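Local coordinates for protein serpin (Taeniopygia guttata, PDB 5HGC) that binds a cortisol-type steroid and, as a member of the serpin family, may act as a serine protease inhibitor, at residues D217-C222 with I257-D262; R211-F216 with D262-R267; P354-I359 with I370-N375. All blocks are in the same frame, centred on the assembly; numbering follows the deposited sequence.

Contact 1 (D217-C222 with I257-D262); sequences DEELSC and IQKWSD. With HCY ((11alpha,14beta)-11,17,21-trihydroxypregn-4-ene-3,20-dione), chain B.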
loop_
_atom_site.group_PDB
_atom_site.type_symbol
_atom_site.label_atom_id
_atom_site.label_comp_id
_atom_site.label_asym_id
_atom_site.label_seq_id
_atom_site.Cartn_x
_atom_site.Cartn_y
_atom_site.Cartn_z
ATOM N N ASP A 217 2.286 -22.064 8.808
ATOM C CA ASP A 217 3.727 -22.494 8.945
ATOM C C ASP A 217 4.253 -22.592 10.341
ATOM O O ASP A 217 4.055 -21.661 11.157
ATOM C CB ASP A 217 4.780 -21.829 8.028
ATOM C CG ASP A 217 4.779 -20.374 8.094
ATOM O OD1 ASP A 217 3.907 -19.876 8.818
ATOM O OD2 ASP A 217 5.604 -19.725 7.385
ATOM N N GLU A 218 4.943 -23.719 10.590
ATOM C CA GLU A 218 5.576 -23.934 11.894
ATOM C C GLU A 218 6.756 -23.004 12.023
ATOM O O GLU A 218 6.839 -22.283 13.022
ATOM C CB GLU A 218 6.002 -25.390 12.178
ATOM C CG GLU A 218 4.868 -26.382 12.354
ATOM C CD GLU A 218 4.527 -27.074 11.044
ATOM O OE1 GLU A 218 4.742 -26.452 9.974
ATOM O OE2 GLU A 218 4.054 -28.240 11.073
ATOM N N GLU A 219 7.638 -23.001 11.013
ATOM C CA GLU A 219 8.783 -22.068 10.935
ATOM C C GLU A 219 8.406 -20.673 11.439
ATOM O O GLU A 219 9.129 -20.100 12.269
ATOM C CB GLU A 219 9.293 -21.914 9.503
ATOM C CG GLU A 219 9.542 -23.188 8.714
ATOM C CD GLU A 219 10.728 -23.038 7.763
ATOM O OE1 GLU A 219 11.375 -21.955 7.756
ATOM O OE2 GLU A 219 11.022 -24.010 7.024
ATOM N N LEU A 220 7.269 -20.136 10.967
ATOM C CA LEU A 220 6.925 -18.803 11.370
ATOM C C LEU A 220 5.896 -18.681 12.466
ATOM O O LEU A 220 5.727 -17.591 13.027
ATOM C CB LEU A 220 6.630 -17.907 10.169
ATOM C CG LEU A 220 7.797 -17.747 9.191
ATOM C CD1 LEU A 220 7.372 -16.822 8.080
ATOM C CD2 LEU A 220 9.022 -17.165 9.863
ATOM N N SER A 221 5.219 -19.784 12.798
ATOM C CA SER A 221 4.210 -19.795 13.887
ATOM C C SER A 221 3.022 -18.884 13.579
ATOM O O SER A 221 2.524 -18.123 14.452
ATOM C CB SER A 221 4.843 -19.435 15.240
ATOM O OG SER A 221 6.182 -19.910 15.302
ATOM N N CYS A 222 2.550 -19.016 12.339
ATOM C CA CYS A 222 1.546 -18.140 11.733
ATOM C C CYS A 222 0.417 -18.918 11.154
ATOM O O CYS A 222 0.651 -19.844 10.370
ATOM C CB CYS A 222 2.147 -17.473 10.498
ATOM S SG CYS A 222 3.201 -16.153 10.921
ATOM N N ILE A 257 5.826 -15.119 1.015
ATOM C CA ILE A 257 4.514 -14.985 0.371
ATOM C C ILE A 257 4.285 -16.139 -0.612
ATOM O O ILE A 257 3.215 -16.744 -0.578
ATOM C CB ILE A 257 4.261 -13.602 -0.296
ATOM C CG1 ILE A 257 4.422 -12.422 0.704
ATOM C CG2 ILE A 257 2.879 -13.577 -0.912
ATOM C CD1 ILE A 257 3.519 -12.501 1.933
ATOM N N GLN A 258 5.286 -16.438 -1.443
ATOM C CA GLN A 258 5.177 -17.481 -2.447
ATOM C C GLN A 258 5.014 -18.869 -1.819
ATOM O O GLN A 258 4.243 -19.688 -2.334
ATOM C CB GLN A 258 6.378 -17.505 -3.394
ATOM C CG GLN A 258 6.205 -18.556 -4.488
ATOM C CD GLN A 258 6.706 -18.087 -5.827
ATOM O OE1 GLN A 258 7.871 -17.610 -5.965
ATOM N NE2 GLN A 258 5.832 -18.194 -6.843
ATOM N N LYS A 259 5.754 -19.116 -0.734
ATOM C CA LYS A 259 5.589 -20.302 0.094
ATOM C C LYS A 259 4.107 -20.421 0.493
ATOM O O LYS A 259 3.460 -21.451 0.157
ATOM C CB LYS A 259 6.472 -20.240 1.345
ATOM C CG LYS A 259 6.379 -21.500 2.215
ATOM C CD LYS A 259 7.435 -21.552 3.303
ATOM C CE LYS A 259 6.934 -21.057 4.650
ATOM N NZ LYS A 259 7.639 -21.811 5.744
ATOM N N TRP A 260 3.566 -19.362 1.132
ATOM C CA TRP A 260 2.171 -19.403 1.558
ATOM C C TRP A 260 1.200 -19.760 0.419
ATOM O O TRP A 260 0.391 -20.715 0.509
ATOM C CB TRP A 260 1.777 -18.119 2.237
ATOM C CG TRP A 260 2.499 -17.877 3.558
ATOM C CD1 TRP A 260 3.181 -18.800 4.321
ATOM C CD2 TRP A 260 2.581 -16.631 4.271
ATOM N NE1 TRP A 260 3.701 -18.198 5.458
ATOM C CE2 TRP A 260 3.346 -16.874 5.462
ATOM C CE3 TRP A 260 2.089 -15.332 4.022
ATOM C CZ2 TRP A 260 3.626 -15.862 6.417
ATOM C CZ3 TRP A 260 2.387 -14.296 4.952
ATOM C CH2 TRP A 260 3.156 -14.576 6.139
ATOM N N SER A 261 1.282 -19.020 -0.671
ATOM C CA SER A 261 0.283 -19.197 -1.686
ATOM C C SER A 261 0.446 -20.553 -2.407
ATOM O O SER A 261 -0.550 -21.102 -2.868
ATOM C CB SER A 261 0.273 -18.015 -2.640
ATOM O OG SER A 261 1.520 -17.897 -3.289
ATOM N N ASP A 262 1.672 -21.091 -2.469
ATOM C CA ASP A 262 1.914 -22.417 -3.021
ATOM C C ASP A 262 1.219 -23.494 -2.198
ATOM O O ASP A 262 0.758 -24.480 -2.764
ATOM C CB ASP A 262 3.408 -22.743 -3.112
ATOM C CG ASP A 262 4.140 -21.989 -4.272
ATOM O OD1 ASP A 262 3.511 -21.503 -5.234
ATOM O OD2 ASP A 262 5.385 -21.893 -4.204
HETATM C C1 HCY B . 5.524 -14.558 -6.233
HETATM C C2 HCY B . 7.017 -14.277 -6.381
HETATM C C3 HCY B . 7.291 -12.827 -6.707
HETATM C C4 HCY B . 6.237 -11.799 -6.532
HETATM C C5 HCY B . 5.165 -12.072 -5.779
HETATM C C6 HCY B . 4.351 -10.926 -5.219
HETATM C C7 HCY B . 2.845 -11.176 -5.463
HETATM C C8 HCY B . 2.345 -12.598 -5.187
HETATM C C9 HCY B . 3.258 -13.626 -5.890
HETATM C C10 HCY B . 4.738 -13.500 -5.462
HETATM C C12 HCY B . 1.176 -15.211 -6.258
HETATM C C11 HCY B . 2.682 -15.085 -5.938
HETATM C C13 HCY B . 0.327 -14.166 -5.473
HETATM C C14 HCY B . 0.936 -12.782 -5.706
HETATM C C15 HCY B . -0.164 -11.809 -5.353
HETATM C C16 HCY B . -1.462 -12.502 -5.747
HETATM C C17 HCY B . -1.104 -13.981 -6.039
HETATM C C18 HCY B . 0.203 -14.488 -3.954
HETATM C C19 HCY B . 5.000 -13.683 -3.951
HETATM C C20 HCY B . -2.150 -14.956 -5.529
HETATM C C21 HCY B . -2.439 -16.237 -6.283
HETATM O O1 HCY B . 8.411 -12.505 -7.052
HETATM O O2 HCY B . 2.914 -15.584 -4.617
HETATM O O3 HCY B . -1.126 -14.203 -7.468
HETATM O O4 HCY B . -2.773 -14.725 -4.505
HETATM O O5 HCY B . -2.640 -17.193 -5.244
#
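The turn D217-C222 links strand 211-217 to strand 222-228 and packs on helix 254-263 at K259 and W260. The polar part of the contact centres on one atom, D217 OD2. W260 NE1 donates a hydrogen bond to D217 OD2 at 3.1 Å, and it is nearly straight (171°). The oxygen sits at the edge of the indole, in its plane, but the N-H arrives from above the carboxylate plane. The carboxylate and indole planes stand almost at right angles (81°). K259 NZ grips the same D217 OD2 in a salt bridge at 3.3 Å, weak as a hydrogen bond. The lysine chain starts with CG anti to the backbone N (chi1 -177°), then bends near its end to reach the carboxylate. E219 OE2 lies 4.2 Å from K259 NZ, too far for a salt bridge, and E219 is poorly ordered.

The apolar part is small. L220 CD1 comes within 4.2 Å of W260 CZ2. L248 and V238 also touch the indole, which is buried.

Backbone bonds shape the turn. S221 N and C222 N both point to D217 O, the first bond weak, as in a G1 beta bulge.

The same helix meets the steroid. S261 OG and HCY O2 share a hydrogen bond of 3.0 Å, and I257 CG2 lies 3.7 Å from HCY C19. R226 and N365 also bond the steroid.

Two donors on one carboxylate oxygen would favour an ionised D217. D217 OD2 in turn satisfies the buried indole N-H, and the two bonds tie the steroid-binding helix to the turn.

Contact 2 (R211-F216 with D262-R267); sequences RFDFYF and DHLFQR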
loop_
_atom_site.group_PDB
_atom_site.type_symbol
_atom_site.label_atom_id
_atom_site.label_comp_id
_atom_site.label_asym_id
_atom_site.label_seq_id
_atom_site.Cartn_x
_atom_site.Cartn_y
_atom_site.Cartn_z
ATOM N N ARG A 211 -15.547 -22.701 3.528
ATOM C CA ARG A 211 -14.228 -23.148 3.081
ATOM C C ARG A 211 -13.336 -21.955 2.671
ATOM O O ARG A 211 -13.689 -21.213 1.756
ATOM C CB ARG A 211 -14.349 -24.149 1.925
ATOM C CG ARG A 211 -15.007 -25.461 2.310
ATOM C CD ARG A 211 -15.419 -26.315 1.124
ATOM N NE ARG A 211 -14.224 -26.806 0.478
ATOM C CZ ARG A 211 -13.902 -26.581 -0.801
ATOM N NH1 ARG A 211 -14.738 -25.896 -1.599
ATOM N NH2 ARG A 211 -12.750 -27.077 -1.294
ATOM N N PHE A 212 -12.197 -21.771 3.345
ATOM C CA PHE A 212 -11.272 -20.710 3.013
ATOM C C PHE A 212 -9.860 -21.227 2.812
ATOM O O PHE A 212 -9.453 -22.213 3.457
ATOM C CB PHE A 212 -11.280 -19.692 4.128
ATOM C CG PHE A 212 -12.646 -19.207 4.478
ATOM C CD1 PHE A 212 -13.382 -18.417 3.583
ATOM C CD2 PHE A 212 -13.209 -19.530 5.700
ATOM C CE1 PHE A 212 -14.669 -17.979 3.920
ATOM C CE2 PHE A 212 -14.479 -19.069 6.060
ATOM C CZ PHE A 212 -15.225 -18.311 5.164
ATOM N N ASP A 213 -9.091 -20.537 1.968
ATOM C CA ASP A 213 -7.701 -20.838 1.785
ATOM C C ASP A 213 -7.038 -20.675 3.119
ATOM O O ASP A 213 -7.293 -19.705 3.852
ATOM C CB ASP A 213 -7.090 -19.961 0.696
ATOM C CG ASP A 213 -7.553 -20.385 -0.727
ATOM O OD1 ASP A 213 -8.415 -21.296 -0.868
ATOM O OD2 ASP A 213 -7.080 -19.810 -1.731
ATOM N N PHE A 214 -6.248 -21.683 3.463
ATOM C CA PHE A 214 -5.636 -21.778 4.774
ATOM C C PHE A 214 -4.249 -22.378 4.664
ATOM O O PHE A 214 -4.002 -23.226 3.792
ATOM C CB PHE A 214 -6.506 -22.644 5.669
ATOM C CG PHE A 214 -5.900 -22.914 7.000
ATOM C CD1 PHE A 214 -5.019 -24.030 7.193
ATOM C CD2 PHE A 214 -6.176 -22.070 8.078
ATOM C CE1 PHE A 214 -4.399 -24.245 8.427
ATOM C CE2 PHE A 214 -5.583 -22.303 9.335
ATOM C CZ PHE A 214 -4.700 -23.371 9.514
ATOM N N TYR A 215 -3.345 -21.946 5.544
ATOM C CA TYR A 215 -2.041 -22.578 5.688
ATOM C C TYR A 215 -1.469 -22.201 7.012
ATOM O O TYR A 215 -1.626 -21.056 7.412
ATOM C CB TYR A 215 -1.085 -22.115 4.595
ATOM C CG TYR A 215 0.313 -22.693 4.731
ATOM C CD1 TYR A 215 0.553 -24.071 4.556
ATOM C CD2 TYR A 215 1.401 -21.864 5.059
ATOM C CE1 TYR A 215 1.826 -24.595 4.702
ATOM C CE2 TYR A 215 2.661 -22.398 5.203
ATOM C CZ TYR A 215 2.859 -23.758 5.015
ATOM O OH TYR A 215 4.116 -24.271 5.155
ATOM N N PHE A 216 -0.822 -23.153 7.697
ATOM C CA PHE A 216 -0.084 -22.881 8.930
ATOM C C PHE A 216 1.381 -23.048 8.600
ATOM O O PHE A 216 1.699 -24.102 8.097
ATOM C CB PHE A 216 -0.526 -23.879 10.040
ATOM C CG PHE A 216 0.119 -23.618 11.404
ATOM C CD1 PHE A 216 -0.383 -22.608 12.277
ATOM C CD2 PHE A 216 1.261 -24.350 11.830
ATOM C CE1 PHE A 216 0.230 -22.330 13.537
ATOM C CE2 PHE A 216 1.856 -24.073 13.074
ATOM C CZ PHE A 216 1.341 -23.065 13.925
ATOM N N ASP A 262 1.672 -21.091 -2.469
ATOM C CA ASP A 262 1.914 -22.417 -3.021
ATOM C C ASP A 262 1.219 -23.494 -2.198
ATOM O O ASP A 262 0.758 -24.480 -2.764
ATOM C CB ASP A 262 3.408 -22.743 -3.112
ATOM C CG ASP A 262 4.140 -21.989 -4.272
ATOM O OD1 ASP A 262 3.511 -21.503 -5.234
ATOM O OD2 ASP A 262 5.385 -21.893 -4.204
ATOM N N HIS A 263 1.111 -23.267 -0.892
ATOM C CA HIS A 263 0.570 -24.245 0.041
ATOM C C HIS A 263 -0.829 -24.006 0.635
ATOM O O HIS A 263 -1.266 -24.769 1.491
ATOM C CB HIS A 263 1.579 -24.447 1.170
ATOM C CG HIS A 263 2.871 -25.029 0.704
ATOM N ND1 HIS A 263 4.072 -24.365 0.822
ATOM C CD2 HIS A 263 3.139 -26.198 0.068
ATOM C CE1 HIS A 263 5.027 -25.104 0.290
ATOM N NE2 HIS A 263 4.483 -26.211 -0.190
ATOM N N LEU A 264 -1.528 -22.958 0.224
ATOM C CA LEU A 264 -2.917 -22.754 0.705
ATOM C C LEU A 264 -3.803 -23.857 0.184
ATOM O O LEU A 264 -3.604 -24.307 -0.962
ATOM C CB LEU A 264 -3.502 -21.426 0.221
ATOM C CG LEU A 264 -2.816 -20.208 0.791
ATOM C CD1 LEU A 264 -3.216 -19.082 -0.138
ATOM C CD2 LEU A 264 -3.192 -19.949 2.246
ATOM N N PHE A 265 -4.762 -24.283 0.997
ATOM C CA PHE A 265 -5.770 -25.293 0.596
ATOM C C PHE A 265 -7.030 -24.863 1.255
ATOM O O PHE A 265 -6.987 -24.323 2.369
ATOM C CB PHE A 265 -5.389 -26.712 1.048
ATOM C CG PHE A 265 -5.115 -26.854 2.560
ATOM C CD1 PHE A 265 -3.824 -26.498 3.129
ATOM C CD2 PHE A 265 -6.113 -27.392 3.443
ATOM C CE1 PHE A 265 -3.568 -26.654 4.519
ATOM C CE2 PHE A 265 -5.852 -27.540 4.827
ATOM C CZ PHE A 265 -4.588 -27.169 5.363
ATOM N N GLN A 266 -8.151 -25.069 0.567
ATOM C CA GLN A 266 -9.487 -24.783 1.122
ATOM C C GLN A 266 -9.760 -25.704 2.306
ATOM O O GLN A 266 -9.576 -26.905 2.191
ATOM C CB GLN A 266 -10.559 -24.953 0.055
ATOM C CG GLN A 266 -10.407 -24.004 -1.124
ATOM C CD GLN A 266 -11.596 -23.108 -1.342
ATOM O OE1 GLN A 266 -12.518 -23.490 -2.056
ATOM N NE2 GLN A 266 -11.576 -21.895 -0.757
ATOM N N ARG A 267 -10.118 -25.107 3.447
ATOM C CA ARG A 267 -10.436 -25.790 4.685
ATOM C C ARG A 267 -11.750 -25.216 5.205
ATOM O O ARG A 267 -11.932 -24.000 5.288
ATOM C CB ARG A 267 -9.325 -25.516 5.683
ATOM C CG ARG A 267 -9.189 -26.491 6.842
ATOM C CD ARG A 267 -8.097 -26.011 7.765
ATOM N NE ARG A 267 -7.796 -26.931 8.874
ATOM C CZ ARG A 267 -7.424 -26.553 10.114
ATOM N NH1 ARG A 267 -7.330 -25.258 10.467
ATOM N NH2 ARG A 267 -7.178 -27.480 11.031
HETATM O O HOH W 1 -12.483 -28.134 1.619
#
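R267 O is held by one hydrogen bond and one C-H...O contact. F212 N gives R267 O the bond at 3.0 Å (161°), from above the carbonyl plane, and R211 CA approaches it at 3.3 Å. R267 N returns a bond to F212 O at 3.0 Å, and F214 and F265 form a second such pair. D213 and Q266 face each other between the two, as a non-hydrogen-bonded pair. The chain leaves helix 254-263 just before this antiparallel ladder and enters strand 265-283, which pairs with strand 211-217, the first strand of serpin sheet B. On the F214 side, the extended R267 chain runs alongside the phenyl ring. R267 CD lies over its face, and R267 CZ sits 4.4 Å from the F214 centroid, 22° off the normal, a cation-pi contact. F214 and F265 form an offset edge-to-face pair, the edge of F214 toward the face of F265, planes at 76°. An alanine at F214 would remove the ring that R267 and F265 pack on, and would probably leave both less firmly placed. On the D213 side, Q266 NE2 makes a weak bond to D213 OD1 at 3.2 Å, while D213 OD2 pairs with R226.

Contact 3 (P354-I359 with I370-N375); sequences PFLMLI and IGKIVN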
loop_
_atom_site.group_PDB
_atom_site.type_symbol
_atom_site.label_atom_id
_atom_site.label_comp_id
_atom_site.label_asym_id
_atom_site.label_seq_id
_atom_site.Cartn_x
_atom_site.Cartn_y
_atom_site.Cartn_z
ATOM N N PRO A 354 -2.973 -9.215 17.562
ATOM C CA PRO A 354 -2.430 -8.529 16.385
ATOM C C PRO A 354 -2.082 -9.445 15.206
ATOM O O PRO A 354 -1.592 -10.570 15.405
ATOM C CB PRO A 354 -1.151 -7.864 16.932
ATOM C CG PRO A 354 -1.449 -7.666 18.374
ATOM C CD PRO A 354 -2.128 -8.962 18.737
ATOM N N PHE A 355 -2.329 -8.923 13.995
ATOM C CA PHE A 355 -2.200 -9.668 12.732
ATOM C C PHE A 355 -1.782 -8.767 11.572
ATOM O O PHE A 355 -1.952 -7.559 11.645
ATOM C CB PHE A 355 -3.540 -10.306 12.410
ATOM C CG PHE A 355 -4.655 -9.312 12.179
ATOM C CD1 PHE A 355 -5.389 -8.787 13.261
ATOM C CD2 PHE A 355 -5.012 -8.933 10.846
ATOM C CE1 PHE A 355 -6.405 -7.874 13.052
ATOM C CE2 PHE A 355 -6.080 -8.068 10.637
ATOM C CZ PHE A 355 -6.770 -7.532 11.737
ATOM N N LEU A 356 -1.270 -9.357 10.507
ATOM C CA LEU A 356 -1.037 -8.661 9.277
ATOM C C LEU A 356 -2.207 -8.835 8.335
ATOM O O LEU A 356 -2.863 -9.911 8.318
ATOM C CB LEU A 356 0.210 -9.183 8.593
ATOM C CG LEU A 356 1.480 -9.255 9.434
ATOM C CD1 LEU A 356 2.653 -9.571 8.521
ATOM C CD2 LEU A 356 1.721 -7.954 10.169
ATOM N N MET A 357 -2.485 -7.768 7.565
ATOM C CA MET A 357 -3.375 -7.870 6.414
ATOM C C MET A 357 -2.630 -7.415 5.120
ATOM O O MET A 357 -2.139 -6.251 5.025
ATOM C CB MET A 357 -4.643 -7.102 6.652
ATOM C CG MET A 357 -5.558 -7.224 5.461
ATOM S SD MET A 357 -7.143 -6.547 5.957
ATOM C CE MET A 357 -8.303 -7.059 4.679
ATOM N N LEU A 358 -2.490 -8.334 4.155
ATOM C CA LEU A 358 -1.733 -8.022 2.942
ATOM C C LEU A 358 -2.682 -8.149 1.754
ATOM O O LEU A 358 -3.300 -9.210 1.545
ATOM C CB LEU A 358 -0.510 -8.918 2.767
ATOM C CG LEU A 358 0.268 -9.251 4.046
ATOM C CD1 LEU A 358 1.315 -10.302 3.738
ATOM C CD2 LEU A 358 0.907 -8.012 4.656
ATOM N N ILE A 359 -2.842 -7.060 0.999
ATOM C CA ILE A 359 -3.827 -7.063 -0.073
ATOM C C ILE A 359 -3.085 -7.003 -1.357
ATOM O O ILE A 359 -2.241 -6.137 -1.521
ATOM C CB ILE A 359 -4.807 -5.920 0.070
ATOM C CG1 ILE A 359 -5.494 -6.029 1.454
ATOM C CG2 ILE A 359 -5.779 -5.935 -1.083
ATOM C CD1 ILE A 359 -6.324 -4.828 1.914
ATOM N N ILE A 370 -0.147 -3.103 2.765
ATOM C CA ILE A 370 0.489 -3.847 3.834
ATOM C C ILE A 370 0.030 -3.240 5.168
ATOM O O ILE A 370 0.259 -2.041 5.456
ATOM C CB ILE A 370 2.017 -3.892 3.664
ATOM C CG1 ILE A 370 2.381 -4.723 2.426
ATOM C CG2 ILE A 370 2.686 -4.481 4.910
ATOM C CD1 ILE A 370 3.865 -4.795 2.107
ATOM N N GLY A 371 -0.650 -4.059 5.978
ATOM C CA GLY A 371 -1.206 -3.603 7.233
ATOM C C GLY A 371 -0.614 -4.470 8.317
ATOM O O GLY A 371 -0.455 -5.680 8.150
ATOM N N LYS A 372 -0.256 -3.850 9.427
ATOM C CA LYS A 372 0.051 -4.560 10.628
ATOM C C LYS A 372 -0.951 -3.926 11.553
ATOM O O LYS A 372 -0.872 -2.727 11.809
ATOM C CB LYS A 372 1.508 -4.284 11.062
ATOM C CG LYS A 372 1.756 -4.825 12.436
ATOM C CD LYS A 372 3.122 -4.530 12.923
ATOM C CE LYS A 372 3.178 -4.845 14.420
ATOM N NZ LYS A 372 4.589 -4.693 14.883
ATOM N N ILE A 373 -1.945 -4.699 11.975
ATOM C CA ILE A 373 -3.028 -4.203 12.811
ATOM C C ILE A 373 -2.742 -4.702 14.216
ATOM O O ILE A 373 -2.912 -5.886 14.484
ATOM C CB ILE A 373 -4.417 -4.705 12.338
ATOM C CG1 ILE A 373 -4.771 -4.197 10.912
ATOM C CG2 ILE A 373 -5.520 -4.154 13.238
ATOM C CD1 ILE A 373 -3.818 -4.488 9.779
ATOM N N VAL A 374 -2.243 -3.826 15.087
ATOM C CA VAL A 374 -2.106 -4.152 16.507
ATOM C C VAL A 374 -3.359 -3.697 17.276
ATOM O O VAL A 374 -3.702 -4.263 18.300
ATOM C CB VAL A 374 -0.746 -3.681 17.136
ATOM C CG1 VAL A 374 0.337 -3.535 16.076
ATOM C CG2 VAL A 374 -0.851 -2.366 17.862
ATOM N N ASN A 375 -4.069 -2.698 16.776
ATOM C CA ASN A 375 -5.257 -2.240 17.471
ATOM C C ASN A 375 -6.294 -1.721 16.478
ATOM O O ASN A 375 -6.208 -0.606 16.022
ATOM C CB ASN A 375 -4.856 -1.215 18.527
ATOM C CG ASN A 375 -6.016 -0.708 19.371
ATOM O OD1 ASN A 375 -7.228 -0.820 19.051
ATOM N ND2 ASN A 375 -5.635 -0.085 20.457
#
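P354 opens the pairing. Its CA makes a C-H...O contact with I373 O at 3.3 Å, and its ring lies against V374. F355 is the first true strand residue. F355 N donates to I373 O at 3.1 Å, in the carbonyl plane. I373 N answers to F355 O at 2.9 Å, nearly along the C=O axis. The F355 side chain starts in the crowded position between the backbone N and the carbonyl carbon (chi1 63°). Its ring comes across to I373. I373 CB sits over one face, 4.0 Å from the F355 centroid and 21° off the normal, a CH-pi contact. L356 faces K372 in a non-hydrogen-bonded pair on the other side of the sheet. L356 CD2 touches K372 CB at 3.8 Å. The lysine chain runs on, fully extended, and its NZ pairs with E249. M357 and G371 form the second hydrogen-bonded pair. M357 N bonds G371 O at 3.0 Å, and G371 N bonds M357 O at 2.8 Å. A CB on G371 would collide with I373 CD1, which also packs against M357 CB. L358 closes the pairing with L358 CD2 at 4.0 Å from I370 CG2.

The two strands form an antiparallel beta hairpin of serpin sheet B. Strand 233-240 borders strand 355-361, bonding L356 and L358 through V238 and F236. Strand 35-37 borders strand 366-373 at I370. L356 and I370 pack on helix 12-29, and L356 also on helix 245-251. F355 points from the opposite face, where F273 and F351 meet its ring.

Overall arrangement
Contacts 1 and 2 are close neighbours, with centres about 11 Å apart. They share D262 and helix 254-263, and W260 of contact 1 packs on Y215 of contact 2. Along the chain, 211-216 runs straight into 217-222, and 257-262 into 262-267, so contact 2 encloses contact 1. Contact 3 follows later, near the C-terminus. Its centre is about 16 Å from that of contact 1, and I257 touches L358 between them. Contacts 2 and 3 do not touch, and their centres are about 19 Å apart. Strands 222-228 and 233-240 bridge 211-217 to 355-361. The steroid-binding helix 254-263 is thus held by the turn at one side and packs on hairpin strand 355-361.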